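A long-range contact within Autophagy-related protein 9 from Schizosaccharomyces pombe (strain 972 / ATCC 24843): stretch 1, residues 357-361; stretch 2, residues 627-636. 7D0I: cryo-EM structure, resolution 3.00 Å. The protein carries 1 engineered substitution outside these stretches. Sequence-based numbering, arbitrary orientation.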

ATOM      1  N   GLY A 357       6.866  40.220  -7.362  1.00 21.30           N
ATOM      2  CA  GLY A 357       6.808  41.651  -7.175  1.00 21.30           C
ATOM      3  C   GLY A 357       7.975  42.424  -7.736  1.00 21.30           C
ATOM      4  O   GLY A 357       8.196  43.566  -7.330  1.00 21.30           O
ATOM      5  N   ILE A 358       8.739  41.840  -8.657  1.00 21.68           N
ATOM      6  CA  ILE A 358       9.838  42.576  -9.270  1.00 21.68           C
ATOM      7  C   ILE A 358       9.309  43.798  -9.999  1.00 21.68           C
ATOM      8  O   ILE A 358       9.945  44.856 -10.014  1.00 21.68           O
ATOM      9  CB  ILE A 358      10.638  41.664 -10.215  1.00 21.68           C
ATOM     10  CG1 ILE A 358      10.971  40.342  -9.534  1.00 21.68           C
ATOM     11  CG2 ILE A 358      11.892  42.357 -10.658  1.00 21.68           C
ATOM     12  CD1 ILE A 358      11.972  40.459  -8.440  1.00 21.68           C
ATOM     13  N   ILE A 359       8.141  43.671 -10.617  1.00 23.37           N
ATOM     14  CA  ILE A 359       7.492  44.763 -11.322  1.00 23.37           C
ATOM     15  C   ILE A 359       6.218  45.109 -10.569  1.00 23.37           C
ATOM     16  O   ILE A 359       5.511  44.217 -10.085  1.00 23.37           O
ATOM     17  CB  ILE A 359       7.212  44.393 -12.791  1.00 23.37           C
ATOM     18  CG1 ILE A 359       6.779  45.617 -13.582  1.00 23.37           C
ATOM     19  CG2 ILE A 359       6.168  43.312 -12.897  1.00 23.37           C
ATOM     20  CD1 ILE A 359       6.718  45.359 -15.055  1.00 23.37           C
ATOM     21  N   ASN A 360       5.948  46.400 -10.431  1.00 27.73           N
ATOM     22  CA  ASN A 360       4.841  46.876  -9.613  1.00 27.73           C
ATOM     23  C   ASN A 360       3.641  47.158 -10.503  1.00 27.73           C
ATOM     24  O   ASN A 360       3.655  48.112 -11.286  1.00 27.73           O
ATOM     25  CB  ASN A 360       5.247  48.127  -8.844  1.00 27.73           C
ATOM     26  CG  ASN A 360       4.170  48.607  -7.912  1.00 27.73           C
ATOM     27  OD1 ASN A 360       3.361  47.822  -7.432  1.00 27.73           O
ATOM     28  ND2 ASN A 360       4.147  49.906  -7.653  1.00 27.73           N
ATOM     29  N   ILE A 361       2.605  46.337 -10.383  1.00 28.73           N
ATOM     30  CA  ILE A 361       1.378  46.518 -11.140  1.00 28.73           C
ATOM     31  C   ILE A 361       0.257  47.051 -10.254  1.00 28.73           C
ATOM     32  O   ILE A 361      -0.914  46.862 -10.562  1.00 28.73           O
ATOM     33  CB  ILE A 361       0.954  45.222 -11.844  1.00 28.73           C
ATOM     34  CG1 ILE A 361       0.856  44.086 -10.833  1.00 28.73           C
ATOM     35  CG2 ILE A 361       1.921  44.875 -12.950  1.00 28.73           C
ATOM     36  CD1 ILE A 361       0.373  42.812 -11.420  1.00 28.73           C
ATOM     37  N   SER A 627       9.963  53.555 -12.469  1.00 32.22           N
ATOM     38  CA  SER A 627      10.605  53.458 -11.167  1.00 32.22           C
ATOM     39  C   SER A 627      11.060  52.042 -10.852  1.00 32.22           C
ATOM     40  O   SER A 627      11.941  51.860 -10.008  1.00 32.22           O
ATOM     41  CB  SER A 627       9.654  53.938 -10.078  1.00 32.22           C
ATOM     42  OG  SER A 627       8.588  53.025  -9.902  1.00 32.22           O
ATOM     43  N   CYS A 628      10.476  51.038 -11.501  1.00 31.29           N
ATOM     44  CA  CYS A 628      10.852  49.648 -11.299  1.00 31.29           C
ATOM     45  C   CYS A 628      11.710  49.105 -12.434  1.00 31.29           C
ATOM     46  O   CYS A 628      11.863  47.889 -12.558  1.00 31.29           O
ATOM     47  CB  CYS A 628       9.604  48.784 -11.127  1.00 31.29           C
ATOM     48  SG  CYS A 628       8.643  49.132  -9.651  1.00 31.29           S
ATOM     49  N   SER A 629      12.271  49.979 -13.269  1.00 29.82           N
ATOM     50  CA  SER A 629      13.042  49.503 -14.409  1.00 29.82           C
ATOM     51  C   SER A 629      14.351  48.878 -13.959  1.00 29.82           C
ATOM     52  O   SER A 629      14.684  47.759 -14.366  1.00 29.82           O
ATOM     53  CB  SER A 629      13.301  50.646 -15.383  1.00 29.82           C
ATOM     54  OG  SER A 629      14.053  51.662 -14.757  1.00 29.82           O
ATOM     55  N   GLN A 630      15.101  49.581 -13.109  1.00 30.77           N
ATOM     56  CA  GLN A 630      16.386  49.080 -12.636  1.00 30.77           C
ATOM     57  C   GLN A 630      16.269  47.648 -12.131  1.00 30.77           C
ATOM     58  O   GLN A 630      16.941  46.742 -12.631  1.00 30.77           O
ATOM     59  CB  GLN A 630      16.931  49.992 -11.540  1.00 30.77           C
ATOM     60  CG  GLN A 630      18.349  49.667 -11.123  1.00 30.77           C
ATOM     61  CD  GLN A 630      19.353  49.985 -12.205  1.00 30.77           C
ATOM     62  OE1 GLN A 630      19.497  51.135 -12.615  1.00 30.77           O
ATOM     63  NE2 GLN A 630      20.049  48.965 -12.681  1.00 30.77           N
ATOM     64  N   ASP A 631      15.389  47.431 -11.148  1.00 30.89           N
ATOM     65  CA  ASP A 631      15.169  46.094 -10.604  1.00 30.89           C
ATOM     66  C   ASP A 631      14.999  45.068 -11.711  1.00 30.89           C
ATOM     67  O   ASP A 631      15.633  44.007 -11.688  1.00 30.89           O
ATOM     68  CB  ASP A 631      13.941  46.088  -9.700  1.00 30.89           C
ATOM     69  CG  ASP A 631      14.212  46.697  -8.349  1.00 30.89           C
ATOM     70  OD1 ASP A 631      15.394  46.752  -7.950  1.00 30.89           O
ATOM     71  OD2 ASP A 631      13.244  47.112  -7.681  1.00 30.89           O
ATOM     72  N   ILE A 632      14.165  45.381 -12.701  1.00 25.24           N
ATOM     73  CA  ILE A 632      13.899  44.433 -13.776  1.00 25.24           C
ATOM     74  C   ILE A 632      15.201  43.985 -14.417  1.00 25.24           C
ATOM     75  O   ILE A 632      15.471  42.787 -14.537  1.00 25.24           O
ATOM     76  CB  ILE A 632      12.940  45.045 -14.807  1.00 25.24           C
ATOM     77  CG1 ILE A 632      11.546  45.163 -14.210  1.00 25.24           C
ATOM     78  CG2 ILE A 632      12.905  44.202 -16.051  1.00 25.24           C
ATOM     79  CD1 ILE A 632      10.641  46.052 -14.988  1.00 25.24           C
ATOM     80  N   VAL A 633      16.049  44.945 -14.789  1.00 25.60           N
ATOM     81  CA  VAL A 633      17.342  44.596 -15.371  1.00 25.60           C
ATOM     82  C   VAL A 633      18.108  43.675 -14.433  1.00 25.60           C
ATOM     83  O   VAL A 633      18.580  42.603 -14.836  1.00 25.60           O
ATOM     84  CB  VAL A 633      18.145  45.866 -15.691  1.00 25.60           C
ATOM     85  CG1 VAL A 633      19.524  45.495 -16.160  1.00 25.60           C
ATOM     86  CG2 VAL A 633      17.436  46.665 -16.746  1.00 25.60           C
ATOM     87  N   ASP A 634      18.197  44.052 -13.159  1.00 27.62           N
ATOM     88  CA  ASP A 634      18.914  43.219 -12.205  1.00 27.62           C
ATOM     89  C   ASP A 634      18.288  41.841 -12.110  1.00 27.62           C
ATOM     90  O   ASP A 634      18.999  40.838 -11.999  1.00 27.62           O
ATOM     91  CB  ASP A 634      18.951  43.892 -10.839  1.00 27.62           C
ATOM     92  CG  ASP A 634      19.805  45.134 -10.833  1.00 27.62           C
ATOM     93  OD1 ASP A 634      19.316  46.197 -11.258  1.00 27.62           O
ATOM     94  OD2 ASP A 634      20.976  45.047 -10.419  1.00 27.62           O
ATOM     95  N   PHE A 635      16.959  41.766 -12.190  1.00 22.13           N
ATOM     96  CA  PHE A 635      16.302  40.469 -12.120  1.00 22.13           C
ATOM     97  C   PHE A 635      16.775  39.557 -13.238  1.00 22.13           C
ATOM     98  O   PHE A 635      16.939  38.352 -13.036  1.00 22.13           O
ATOM     99  CB  PHE A 635      14.790  40.632 -12.176  1.00 22.13           C
ATOM    100  CG  PHE A 635      14.051  39.337 -12.210  1.00 22.13           C
ATOM    101  CD1 PHE A 635      13.608  38.810 -13.403  1.00 22.13           C
ATOM    102  CD2 PHE A 635      13.804  38.641 -11.051  1.00 22.13           C
ATOM    103  CE1 PHE A 635      12.946  37.623 -13.431  1.00 22.13           C
ATOM    104  CE2 PHE A 635      13.138  37.456 -11.082  1.00 22.13           C
ATOM    105  CZ  PHE A 635      12.711  36.948 -12.271  1.00 22.13           C
ATOM    106  N   PHE A 636      17.015  40.112 -14.422  1.00 23.16           N
ATOM    107  CA  PHE A 636      17.444  39.264 -15.518  1.00 23.16           C
ATOM    108  C   PHE A 636      18.902  38.867 -15.409  1.00 23.16           C
ATOM    109  O   PHE A 636      19.330  37.946 -16.108  1.00 23.16           O
ATOM    110  CB  PHE A 636      17.187  39.954 -16.854  1.00 23.16           C
ATOM    111  CG  PHE A 636      15.746  39.956 -17.255  1.00 23.16           C
ATOM    112  CD1 PHE A 636      15.159  38.824 -17.771  1.00 23.16           C
ATOM    113  CD2 PHE A 636      14.978  41.086 -17.108  1.00 23.16           C
ATOM    114  CE1 PHE A 636      13.841  38.821 -18.129  1.00 23.16           C
ATOM    115  CE2 PHE A 636      13.658  41.083 -17.471  1.00 23.16           C
ATOM    116  CZ  PHE A 636      13.090  39.951 -17.981  1.00 23.16           C
TER

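What holds the two stretches together? Apolar packing does most of the work, and Ile358 is at its centre. Its CA-to-CB bond points toward the helix, and with both chi1 and chi2 in the m well the side chain lies against one helical face. CG1 of Ile358 comes to 3.6 Å from CD2 of Phe635, meeting the ring obliquely, while CG2 of Ile358 lies 4.2 Å from CA of Ile632. Asp631, Ile632 and Phe635 fall three to four residues apart or adjacent along the helix, so a single side chain can touch all three.

How does the neighbouring isoleucine take part? The CA-to-CB bond of Ile359 points sideways, and its extended t,t side chain brings CD1 to 4.0 Å from CD1 of Ile632. Ile632 also starts out sideways, but its end comes nearer, so the two residues meet tip to tip.

Where do polar and sulfur atoms enter? They lie near the start of the helix, where Cys628 occupies the N-cap position and its CA-to-CB bond points toward the other stretch. SG of Cys628 sits 3.6 Å from CB of Asn360, a van der Waals contact. The carbonyl O of Ile358 approaches carbon atoms, 4.1 Å from CB of Cys628 and 4.2 Å from CB of Asp631. No hydrogen bond crosses between the stretches, so the fit rests on shape and apolar surface, with 310 Å² buried in total.

What keeps the helical surface in order? Backbone hydrogen bonds space the contacting side chains: Phe635 N donates to Asp631 O at 2.7 Å, and Ile632 N makes a weak bond to Cys628 O at 3.4 Å. Each links two residues that touch Ile358, so the local helical geometry sets out the surface on which that isoleucine rests.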